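Local coordinates for protein paraflagellar rod component (Trypanosoma brucei, PDB 2Q0X) that is of unknown function but has an alpha/beta hydrolase fold and is probably a component of the trypanosome paraflagellar rod, at residues A[20-23]-A[27-30]; A[74-79]-A[83-88]; A[141-146]-A[267-272]; A[198-203]-A[229-234]. All coordinates share one frame; numbering follows the deposited sequence.

In the fold
Contact 1 joins the first two strands of the mixed sheet, 13-21 and 26-33. Contact 2 follows in the loop between strand 69-73 and helix 87-104. The two have centres about 12 Å apart and touch through Lys22, Ile28, Pro76 and Gln85. Both also reach the second subunit. Contacts 3 and 4 lie toward the other end of the sheet, with centres about 7 Å apart. They share the neighbouring strands 135-143 and 227-232, and contact 4 is nested inside the long loop that contact 3 closes. Centres of contacts 1 and 3 are about 31 Å apart. The hairpin at the subunit interface is thus well separated from the histidine-carboxylate pair and the helix packing beside it.

Contact 1 of 4, residues A[20-23]-A[27-30]; sequences YYKD and KIPV
Two tyrosine rings meet the opposite strand here, one on each face of the sheet. The Tyr20 ring takes Ile28 over one face, with Ile28 CB 4.0 Å from the centre of the Tyr20 ring in a CH-pi contact. At the edge of the same ring, in its plane, sits Val30 CG2, 3.5 Å from Tyr20 CE1. The Tyr21 ring has Lys27 over one face instead. Lys27 CG stands 4.3 Å from the centre of the Tyr21 ring, nearly on the ring normal. The two side chains run side by side in the same direction, and Lys27 CE ends up 3.2 Å from Tyr21 OH. The Lys27 chain is extended beyond CG, which keeps it alongside the ring as far as the hydroxyl. The backbones form a beta hairpin at one edge of the sheet of the alpha/beta hydrolase fold. Tyr20 and Ile28 are an antiparallel hydrogen-bonded pair: Tyr20 N to Ile28 O is 3.1 Å, and Ile28 N to Tyr20 O is 3.0 Å. Tyr20 CG lies between the backbone N and the carbonyl carbon (chi1 65°), and this turns the ring over Ile28. Ile28 CD1 also meets Lys22 CB at 3.7 Å. Tyr20 OH is hydrogen-bonded to Asp93 O in helix 87-104. Lys27 NZ reaches the second subunit, with a hydrogen bond to Ser53 O and a salt bridge to Asp55 of that subunit.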
loop_
_atom_site.group_PDB
_atom_site.type_symbol
_atom_site.label_atom_id
_atom_site.label_comp_id
_atom_site.label_asym_id
_atom_site.label_seq_id
_atom_site.Cartn_x
_atom_site.Cartn_y
_atom_site.Cartn_z
ATOM N N TYR A 20 2.004 8.674 -9.398
ATOM C CA TYR A 20 2.410 8.605 -10.797
ATOM C C TYR A 20 2.031 7.242 -11.345
ATOM O O TYR A 20 2.029 6.249 -10.615
ATOM C CB TYR A 20 3.900 8.928 -10.977
ATOM C CG TYR A 20 4.856 7.934 -10.348
ATOM C CD1 TYR A 20 5.081 7.935 -8.975
ATOM C CD2 TYR A 20 5.546 7.006 -11.138
ATOM C CE1 TYR A 20 5.967 7.036 -8.393
ATOM C CE2 TYR A 20 6.408 6.096 -10.575
ATOM C CZ TYR A 20 6.627 6.118 -9.187
ATOM O OH TYR A 20 7.502 5.229 -8.602
ATOM N N TYR A 21 1.671 7.221 -12.623
ATOM C CA TYR A 21 1.148 6.016 -13.266
ATOM C C TYR A 21 2.274 5.054 -13.594
ATOM O O TYR A 21 3.223 5.399 -14.297
ATOM C CB TYR A 21 0.387 6.341 -14.560
ATOM C CG TYR A 21 -1.076 6.670 -14.383
ATOM C CD1 TYR A 21 -2.050 5.674 -14.459
ATOM C CD2 TYR A 21 -1.494 7.978 -14.171
ATOM C CE1 TYR A 21 -3.409 5.972 -14.307
ATOM C CE2 TYR A 21 -2.857 8.292 -14.022
ATOM C CZ TYR A 21 -3.809 7.292 -14.091
ATOM O OH TYR A 21 -5.152 7.619 -13.937
ATOM N N LYS A 22 2.136 3.842 -13.073
ATOM C CA LYS A 22 2.971 2.699 -13.430
ATOM C C LYS A 22 2.386 2.034 -14.670
ATOM O O LYS A 22 3.104 1.406 -15.447
ATOM C CB LYS A 22 2.993 1.729 -12.238
ATOM C CG LYS A 22 3.381 0.270 -12.502
ATOM C CD LYS A 22 3.139 -0.549 -11.222
ATOM C CE LYS A 22 3.200 -2.055 -11.427
ATOM N NZ LYS A 22 2.382 -2.783 -10.401
ATOM N N ASP A 23 1.080 2.215 -14.852
ATOM C CA ASP A 23 0.284 1.467 -15.826
ATOM C C ASP A 23 -1.147 1.899 -15.516
ATOM O O ASP A 23 -1.416 2.335 -14.400
ATOM C CB ASP A 23 0.542 -0.059 -15.700
ATOM C CG ASP A 23 -0.570 -0.814 -14.982
ATOM O OD1 ASP A 23 -1.756 -0.504 -15.165
ATOM O OD2 ASP A 23 -0.246 -1.779 -14.261
ATOM N N LYS A 27 -1.440 2.986 -9.655
ATOM C CA LYS A 27 -0.786 4.265 -9.438
ATOM C C LYS A 27 0.025 4.095 -8.182
ATOM O O LYS A 27 -0.374 3.347 -7.285
ATOM C CB LYS A 27 -1.781 5.384 -9.195
ATOM C CG LYS A 27 -2.847 5.533 -10.220
ATOM C CD LYS A 27 -3.779 6.664 -9.776
ATOM C CE LYS A 27 -4.789 6.992 -10.846
ATOM N NZ LYS A 27 -5.563 8.226 -10.539
ATOM N N ILE A 28 1.150 4.800 -8.131
ATOM C CA ILE A 28 2.096 4.716 -7.034
ATOM C C ILE A 28 2.057 6.032 -6.249
ATOM O O ILE A 28 2.373 7.092 -6.799
ATOM C CB ILE A 28 3.526 4.464 -7.563
ATOM C CG1 ILE A 28 3.558 3.202 -8.445
ATOM C CG2 ILE A 28 4.490 4.342 -6.417
ATOM C CD1 ILE A 28 4.802 3.090 -9.298
ATOM N N PRO A 29 1.630 5.973 -4.979
ATOM C CA PRO A 29 1.687 7.124 -4.102
ATOM C C PRO A 29 3.075 7.503 -3.626
ATOM O O PRO A 29 3.902 6.643 -3.283
ATOM C CB PRO A 29 0.850 6.700 -2.888
ATOM C CG PRO A 29 0.126 5.528 -3.293
ATOM C CD PRO A 29 0.982 4.838 -4.309
ATOM N N VAL A 30 3.280 8.801 -3.575
ATOM C CA VAL A 30 4.522 9.404 -3.168
ATOM C C VAL A 30 4.164 10.519 -2.195
ATOM O O VAL A 30 3.361 11.392 -2.513
ATOM C CB VAL A 30 5.308 10.011 -4.381
ATOM C CG1 VAL A 30 6.629 10.570 -3.909
ATOM C CG2 VAL A 30 5.509 8.975 -5.520
#

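Contact 2 of 4, residues A[74-79]-A[83-88]; sequences EVPSGK and GPQDHA
Gln85 stretches out across Pro76, and the two side chains lie at a slant to each other. The amide nitrogen does the touching: Gln85 NE2 is 3.5 Å from Pro76 CB and 3.8 Å from Pro76 CG. Gln85 CG is anti to its own backbone N (chi1 -161°), and the chain stays extended beyond it, which places NE2 beside the proline ring. Ser77 meets the base of the same residue. Ser77 CB lies 3.7 Å from Gln85 O and 4.1 Å from Gln85 CB. No hydrogen bond crosses between 74-79 and 83-88; the touch is van der Waals packing. The polar ends are held from outside the two segments, mainly by helix 87-104. Gln85 NE2 is hydrogen-bonded to Asp90 OD1 and Asp93 OD2, while Ser77 OG is hydrogen-bonded to Asp90 OD2 and to Arg191 NH1. Asp90 therefore links both sides of the contact with its two carboxylate oxygens. Residues 76-78 form a short 3-10 segment, with Gly78 N bonded to Val75 O at 2.9 Å and Lys79 N to Pro76 O at 3.1 Å. Asp86 is the N-cap residue of helix 87-104. The contact lies within the loop that leads from strand 69-73 into helix 87-104, with helix 119-128 beside Val75 and His87 and helix 189-193 beside Val75 and Pro84.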
loop_
_atom_site.group_PDB
_atom_site.type_symbol
_atom_site.label_atom_id
_atom_site.label_comp_id
_atom_site.label_asym_id
_atom_site.label_seq_id
_atom_site.Cartn_x
_atom_site.Cartn_y
_atom_site.Cartn_z
ATOM N N GLU A 74 5.744 3.923 -1.741
ATOM C CA GLU A 74 5.472 2.516 -1.473
ATOM C C GLU A 74 5.824 1.676 -2.684
ATOM O O GLU A 74 5.325 1.918 -3.774
ATOM C CB GLU A 74 4.021 2.313 -1.034
ATOM C CG GLU A 74 3.815 2.733 0.414
ATOM C CD GLU A 74 2.346 2.742 0.848
ATOM O OE1 GLU A 74 2.117 2.789 2.099
ATOM O OE2 GLU A 74 1.449 2.711 -0.063
ATOM N N VAL A 75 6.698 0.700 -2.472
ATOM C CA VAL A 75 7.064 -0.299 -3.491
ATOM C C VAL A 75 5.803 -0.915 -4.097
ATOM O O VAL A 75 5.000 -1.469 -3.368
ATOM C CB VAL A 75 7.903 -1.464 -2.878
ATOM C CG1 VAL A 75 8.387 -2.399 -3.965
ATOM C CG2 VAL A 75 9.068 -0.951 -2.170
ATOM N N PRO A 76 5.638 -0.827 -5.438
ATOM C CA PRO A 76 4.439 -1.353 -6.116
ATOM C C PRO A 76 4.155 -2.842 -5.863
ATOM O O PRO A 76 2.997 -3.247 -5.787
ATOM C CB PRO A 76 4.752 -1.137 -7.597
ATOM C CG PRO A 76 5.773 -0.059 -7.623
ATOM C CD PRO A 76 6.568 -0.184 -6.380
ATOM N N SER A 77 5.222 -3.635 -5.771
ATOM C CA SER A 77 5.135 -5.058 -5.497
ATOM C C SER A 77 4.699 -5.357 -4.065
ATOM O O SER A 77 4.456 -6.506 -3.734
ATOM C CB SER A 77 6.485 -5.735 -5.769
ATOM O OG SER A 77 7.463 -5.240 -4.877
ATOM N N GLY A 78 4.617 -4.331 -3.223
ATOM C CA GLY A 78 4.027 -4.460 -1.902
ATOM C C GLY A 78 2.510 -4.600 -1.964
ATOM O O GLY A 78 1.897 -4.989 -0.987
ATOM N N LYS A 79 1.910 -4.293 -3.111
ATOM C CA LYS A 79 0.468 -4.347 -3.268
ATOM C C LYS A 79 0.003 -5.598 -4.008
ATOM O O LYS A 79 0.699 -6.121 -4.895
ATOM C CB LYS A 79 -0.027 -3.087 -3.990
ATOM C CG LYS A 79 0.165 -1.811 -3.166
ATOM C CD LYS A 79 -1.023 -0.841 -3.268
ATOM C CE LYS A 79 -2.269 -1.367 -2.571
ATOM N NZ LYS A 79 -3.397 -0.393 -2.616
ATOM N N GLY A 83 1.299 -7.565 -10.493
ATOM C CA GLY A 83 1.860 -8.297 -11.630
ATOM C C GLY A 83 1.748 -9.805 -11.490
ATOM O O GLY A 83 1.004 -10.437 -12.233
ATOM N N PRO A 84 2.476 -10.402 -10.524
ATOM C CA PRO A 84 3.333 -9.806 -9.499
ATOM C C PRO A 84 4.721 -9.408 -10.016
ATOM O O PRO A 84 5.326 -10.123 -10.802
ATOM C CB PRO A 84 3.446 -10.919 -8.459
ATOM C CG PRO A 84 3.347 -12.176 -9.266
ATOM C CD PRO A 84 2.455 -11.874 -10.433
ATOM N N GLN A 85 5.220 -8.285 -9.520
ATOM C CA GLN A 85 6.392 -7.607 -10.085
ATOM C C GLN A 85 7.719 -8.071 -9.468
ATOM O O GLN A 85 7.857 -8.089 -8.244
ATOM C CB GLN A 85 6.229 -6.099 -9.848
ATOM C CG GLN A 85 7.083 -5.242 -10.740
ATOM C CD GLN A 85 6.572 -3.815 -10.868
ATOM O OE1 GLN A 85 6.120 -3.410 -11.945
ATOM N NE2 GLN A 85 6.643 -3.053 -9.781
ATOM N N ASP A 86 8.685 -8.434 -10.309
ATOM C CA ASP A 86 10.064 -8.718 -9.850
ATOM C C ASP A 86 10.843 -7.430 -9.508
ATOM O O ASP A 86 10.302 -6.310 -9.610
ATOM C CB ASP A 86 10.827 -9.599 -10.867
ATOM C CG ASP A 86 11.328 -8.831 -12.094
ATOM O OD1 ASP A 86 11.127 -7.600 -12.198
ATOM O OD2 ASP A 86 11.943 -9.488 -12.969
ATOM N N HIS A 87 12.105 -7.590 -9.094
ATOM C CA HIS A 87 12.843 -6.476 -8.512
ATOM C C HIS A 87 13.345 -5.482 -9.555
ATOM O O HIS A 87 13.479 -4.299 -9.257
ATOM C CB HIS A 87 13.974 -6.957 -7.573
ATOM C CG HIS A 87 15.274 -7.243 -8.255
ATOM N ND1 HIS A 87 15.496 -8.388 -8.989
ATOM C CD2 HIS A 87 16.435 -6.550 -8.278
ATOM C CE1 HIS A 87 16.727 -8.366 -9.469
ATOM N NE2 HIS A 87 17.320 -7.267 -9.043
ATOM N N ALA A 88 13.608 -5.954 -10.770
ATOM C CA ALA A 88 14.045 -5.064 -11.849
ATOM C C ALA A 88 12.946 -4.063 -12.230
ATOM O O ALA A 88 13.233 -2.909 -12.545
ATOM C CB ALA A 88 14.498 -5.878 -13.086
#

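Contact 3 of 4, residues A[141-146]-A[267-272]; sequences HGVVCD and DTCDEL
A histidine-carboxylate hydrogen bond lies at the C-terminal ends of the parallel strands in the mixed sheet of this alpha/beta hydrolase fold, in the region where enzymes of this fold carry their active-site loops. No catalytic role is established for it here. His141, on strand 135-143, gives its ring NE2 to Asp267 OD2 at 2.7 Å, with an N-H...O angle of 149°. The oxygen sits at the edge of the imidazole, close to its plane, and the bond meets OD2 nearly in line with the C-O bond. Ring and carboxylate are nearly coplanar, 27° apart, and the two side chains come from opposite directions. His141 CG is anti to the backbone N (chi1 -177°), which sends the ring out from the strand toward Asp267. Both residues are buried. The other carboxylate oxygen, Asp267 OD1, accepts from His283 NE2 and from Ala279 N. These bonds on both oxygens hold the rotation of the Asp267 carboxylate. The rings of His141 and His283 also meet, with their planes inclined to each other. Past the short strand 268-269 the chain makes an Asx turn: Leu272 N donates to Asp270 OD1 at 2.8 Å, from above the carboxylate plane. A smaller apolar touch across the contact lies two residues further along each segment from the His141-Asp267 pair. There Cys269 SG packs into the fork of Val143, 3.9 Å from Val143 CG2 and 4.0 Å from Val143 CG1, while Cys269 CB is 4.1 Å from Val143 CG1.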
loop_
_atom_site.group_PDB
_atom_site.type_symbol
_atom_site.label_atom_id
_atom_site.label_comp_id
_atom_site.label_asym_id
_atom_site.label_seq_id
_atom_site.Cartn_x
_atom_site.Cartn_y
_atom_site.Cartn_z
ATOM N N HIS A 141 19.851 -0.005 5.208
ATOM C CA HIS A 141 19.654 -0.639 6.511
ATOM C C HIS A 141 19.312 -2.087 6.302
ATOM O O HIS A 141 18.518 -2.430 5.418
ATOM C CB HIS A 141 18.565 0.058 7.340
ATOM C CG HIS A 141 18.379 -0.525 8.713
ATOM N ND1 HIS A 141 17.677 -1.690 8.936
ATOM C CD2 HIS A 141 18.822 -0.117 9.925
ATOM C CE1 HIS A 141 17.683 -1.965 10.227
ATOM N NE2 HIS A 141 18.378 -1.030 10.849
ATOM N N GLY A 142 19.923 -2.933 7.131
ATOM C CA GLY A 142 19.536 -4.321 7.201
ATOM C C GLY A 142 19.773 -4.968 8.543
ATOM O O GLY A 142 20.687 -4.595 9.294
ATOM N N VAL A 143 18.926 -5.947 8.837
ATOM C CA VAL A 143 19.112 -6.854 9.958
ATOM C C VAL A 143 19.809 -8.085 9.429
ATOM O O VAL A 143 19.396 -8.660 8.435
ATOM C CB VAL A 143 17.781 -7.279 10.574
ATOM C CG1 VAL A 143 18.028 -8.254 11.765
ATOM C CG2 VAL A 143 16.953 -6.032 10.978
ATOM N N VAL A 144 20.864 -8.497 10.105
ATOM C CA VAL A 144 21.651 -9.646 9.665
ATOM C C VAL A 144 21.591 -10.755 10.720
ATOM O O VAL A 144 21.359 -10.483 11.893
ATOM C CB VAL A 144 23.117 -9.247 9.403
ATOM C CG1 VAL A 144 23.181 -8.271 8.265
ATOM C CG2 VAL A 144 23.761 -8.642 10.671
ATOM N N CYS A 145 21.796 -11.991 10.272
ATOM C CA CYS A 145 21.915 -13.150 11.153
ATOM C C CYS A 145 23.198 -13.944 10.833
ATOM O O CYS A 145 23.925 -13.627 9.899
ATOM C CB CYS A 145 20.684 -14.032 10.992
ATOM S SG CYS A 145 20.505 -14.745 9.351
ATOM N N ASP A 146 23.468 -14.981 11.616
ATOM C CA ASP A 146 24.571 -15.894 11.340
ATOM C C ASP A 146 24.373 -16.538 9.960
ATOM O O ASP A 146 23.328 -17.101 9.711
ATOM C CB ASP A 146 24.654 -16.973 12.430
ATOM C CG ASP A 146 25.951 -17.781 12.381
ATOM O OD1 ASP A 146 26.532 -17.990 11.293
ATOM O OD2 ASP A 146 26.397 -18.220 13.456
ATOM N N ASP A 267 19.018 -1.698 17.442
ATOM C CA ASP A 267 17.631 -1.986 17.104
ATOM C C ASP A 267 17.180 -3.238 17.830
ATOM O O ASP A 267 17.937 -4.181 17.952
ATOM C CB ASP A 267 17.496 -2.235 15.594
ATOM C CG ASP A 267 17.799 -1.002 14.758
ATOM O OD1 ASP A 267 17.913 0.103 15.313
ATOM O OD2 ASP A 267 17.924 -1.143 13.538
ATOM N N THR A 268 15.945 -3.253 18.308
ATOM C CA THR A 268 15.355 -4.497 18.790
ATOM C C THR A 268 14.779 -5.236 17.575
ATOM O O THR A 268 13.963 -4.688 16.829
ATOM C CB THR A 268 14.287 -4.229 19.842
ATOM O OG1 THR A 268 14.842 -3.363 20.837
ATOM C CG2 THR A 268 13.805 -5.537 20.474
ATOM N N CYS A 269 15.251 -6.462 17.367
ATOM C CA CYS A 269 14.859 -7.276 16.226
ATOM C C CYS A 269 14.334 -8.616 16.698
ATOM O O CYS A 269 14.801 -9.140 17.704
ATOM C CB CYS A 269 16.060 -7.492 15.305
ATOM S SG CYS A 269 16.932 -5.963 14.847
ATOM N N ASP A 270 13.364 -9.183 15.989
ATOM C CA ASP A 270 12.945 -10.545 16.312
ATOM C C ASP A 270 13.937 -11.525 15.678
ATOM O O ASP A 270 15.024 -11.115 15.268
ATOM C CB ASP A 270 11.474 -10.799 15.929
ATOM C CG ASP A 270 11.226 -10.769 14.435
ATOM O OD1 ASP A 270 12.185 -10.735 13.663
ATOM O OD2 ASP A 270 10.046 -10.789 14.037
ATOM N N GLU A 271 13.587 -12.806 15.618
ATOM C CA GLU A 271 14.456 -13.824 15.050
ATOM C C GLU A 271 14.115 -14.087 13.585
ATOM O O GLU A 271 14.570 -15.070 13.010
ATOM C CB GLU A 271 14.354 -15.122 15.863
ATOM N N LEU A 272 13.330 -13.204 12.970
ATOM C CA LEU A 272 13.020 -13.301 11.532
ATOM C C LEU A 272 13.532 -12.068 10.782
ATOM O O LEU A 272 13.046 -11.728 9.701
ATOM C CB LEU A 272 11.515 -13.511 11.333
ATOM C CG LEU A 272 10.988 -14.844 11.887
ATOM C CD1 LEU A 272 9.471 -14.810 11.968
ATOM C CD2 LEU A 272 11.447 -16.046 11.067
#

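Contact 4 of 4, residues A[198-203]-A[229-234]; sequences PTLQEA and LMLAHN
Leu200, Leu229 and Leu231 all have CG anti to the carbonyl carbon, with chi1 of -69° in Leu200, and in each the second torsion is close to extended. These torsions place Leu200 CD1 against one methyl of each strand leucine. Leu200 CD1 is the methyl that touches on the helix side. It lies 3.9 Å from Leu231 CD2 and 4.1 Å from Leu229 CD2, and so bridges two residues of the same strand. The side chains meet at a slant, branch to branch. Leu200 CD1 also comes within 4.4 Å of Met230 O, between the two leucines. No hydrogen bond crosses the contact, and all the touching residues are buried. Leu200 also packs on Leu140 of strand 135-143. At the start of helix 200-209 the chain is held by a capping box. Thr199 is the N-cap, and Thr199 N donates to Glu202 OE1 at 3.0 Å. Thr199 OG1 donates to the same Glu202 OE1 at 2.6 Å, so two donors grip one carboxylate oxygen. The return bond from Gln201 N to Thr199 OG1 is weak. Arg273 NH1 is a further partner of Thr199 OG1. The contact packs the first turn of a helix against strand 227-232, next to the outermost strand of the sheet. That helix belongs to the chain between strands 135-143 and 227-232, the part of the alpha/beta hydrolase fold where many members carry cap elements.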
loop_
_atom_site.group_PDB
_atom_site.type_symbol
_atom_site.label_atom_id
_atom_site.label_comp_id
_atom_site.label_asym_id
_atom_site.label_seq_id
_atom_site.Cartn_x
_atom_site.Cartn_y
_atom_site.Cartn_z
ATOM N N PRO A 198 18.149 -9.633 -2.228
ATOM C CA PRO A 198 16.986 -9.188 -1.479
ATOM C C PRO A 198 17.305 -8.249 -0.336
ATOM O O PRO A 198 16.693 -7.220 -0.246
ATOM C CB PRO A 198 16.381 -10.502 -0.970
ATOM C CG PRO A 198 16.740 -11.480 -2.020
ATOM C CD PRO A 198 18.135 -11.097 -2.428
ATOM N N THR A 199 18.303 -8.584 0.485
ATOM C CA THR A 199 18.654 -7.787 1.665
ATOM C C THR A 199 20.166 -7.698 1.797
ATOM O O THR A 199 20.902 -8.277 1.013
ATOM C CB THR A 199 18.089 -8.433 2.950
ATOM O OG1 THR A 199 18.677 -9.739 3.126
ATOM C CG2 THR A 199 16.538 -8.548 2.867
ATOM N N LEU A 200 20.616 -6.953 2.795
ATOM C CA LEU A 200 22.025 -6.868 3.135
ATOM C C LEU A 200 22.644 -8.190 3.585
ATOM O O LEU A 200 23.868 -8.334 3.549
ATOM C CB LEU A 200 22.233 -5.810 4.198
ATOM C CG LEU A 200 22.010 -4.377 3.718
ATOM C CD1 LEU A 200 22.493 -3.421 4.765
ATOM C CD2 LEU A 200 22.706 -4.111 2.408
ATOM N N GLN A 201 21.828 -9.154 4.032
ATOM C CA GLN A 201 22.351 -10.504 4.273
ATOM C C GLN A 201 23.045 -11.050 3.019
ATOM O O GLN A 201 24.198 -11.479 3.065
ATOM C CB GLN A 201 21.246 -11.456 4.717
ATOM C CG GLN A 201 21.732 -12.797 5.274
ATOM C CD GLN A 201 22.307 -12.683 6.665
ATOM O OE1 GLN A 201 21.963 -11.761 7.411
ATOM N NE2 GLN A 201 23.192 -13.628 7.035
ATOM N N GLU A 202 22.345 -11.025 1.890
ATOM C CA GLU A 202 22.903 -11.563 0.639
ATOM C C GLU A 202 23.919 -10.604 -0.004
ATOM O O GLU A 202 24.941 -11.040 -0.534
ATOM C CB GLU A 202 21.777 -11.865 -0.355
ATOM C CG GLU A 202 20.798 -12.955 0.129
ATOM C CD GLU A 202 19.505 -12.421 0.709
ATOM O OE1 GLU A 202 19.481 -11.285 1.250
ATOM O OE2 GLU A 202 18.500 -13.163 0.640
ATOM N N ALA A 203 23.633 -9.305 0.067
ATOM C CA ALA A 203 24.467 -8.285 -0.582
ATOM C C ALA A 203 25.815 -8.057 0.122
ATOM O O ALA A 203 26.806 -7.789 -0.537
ATOM C CB ALA A 203 23.710 -6.988 -0.693
ATOM N N LEU A 229 26.161 1.991 5.471
ATOM C CA LEU A 229 25.531 0.723 5.822
ATOM C C LEU A 229 25.130 0.751 7.293
ATOM O O LEU A 229 25.963 0.998 8.174
ATOM C CB LEU A 229 26.500 -0.450 5.576
ATOM C CG LEU A 229 26.788 -0.793 4.111
ATOM C CD1 LEU A 229 27.620 -2.046 4.079
ATOM C CD2 LEU A 229 25.487 -0.981 3.308
ATOM N N MET A 230 23.846 0.505 7.540
ATOM C CA MET A 230 23.290 0.489 8.883
ATOM C C MET A 230 22.896 -0.931 9.206
ATOM O O MET A 230 21.953 -1.456 8.655
ATOM C CB MET A 230 22.083 1.414 8.975
ATOM C CG MET A 230 22.377 2.848 8.562
ATOM S SD MET A 230 20.878 3.840 8.520
ATOM C CE MET A 230 20.589 4.063 10.281
ATOM N N LEU A 231 23.653 -1.544 10.107
ATOM C CA LEU A 231 23.489 -2.947 10.444
ATOM C C LEU A 231 22.907 -3.118 11.861
ATOM O O LEU A 231 23.310 -2.425 12.796
ATOM C CB LEU A 231 24.833 -3.664 10.318
ATOM C CG LEU A 231 25.464 -3.577 8.929
ATOM C CD1 LEU A 231 26.859 -4.139 8.897
ATOM C CD2 LEU A 231 24.543 -4.287 7.911
ATOM N N ALA A 232 21.939 -4.027 11.961
ATOM C CA ALA A 232 21.340 -4.444 13.212
ATOM C C ALA A 232 21.257 -5.969 13.232
ATOM O O ALA A 232 21.365 -6.611 12.199
ATOM C CB ALA A 232 19.949 -3.847 13.349
ATOM N N HIS A 233 21.067 -6.539 14.418
ATOM C CA HIS A 233 20.849 -7.982 14.570
ATOM C C HIS A 233 20.128 -8.248 15.875
ATOM O O HIS A 233 20.216 -7.437 16.789
ATOM C CB HIS A 233 22.192 -8.718 14.547
ATOM C CG HIS A 233 23.146 -8.280 15.621
ATOM N ND1 HIS A 233 23.150 -8.830 16.892
ATOM C CD2 HIS A 233 24.145 -7.361 15.607
ATOM C CE1 HIS A 233 24.097 -8.258 17.615
ATOM N NE2 HIS A 233 24.721 -7.370 16.859
ATOM N N ASN A 234 19.408 -9.370 15.959
ATOM C CA ASN A 234 18.820 -9.823 17.226
ATOM C C ASN A 234 19.920 -10.031 18.265
ATOM O O ASN A 234 21.033 -10.429 17.925
ATOM C CB ASN A 234 18.020 -11.123 17.046
ATOM C CG ASN A 234 17.387 -11.616 18.351
ATOM O OD1 ASN A 234 17.864 -12.566 18.961
ATOM N ND2 ASN A 234 16.315 -10.956 18.785
#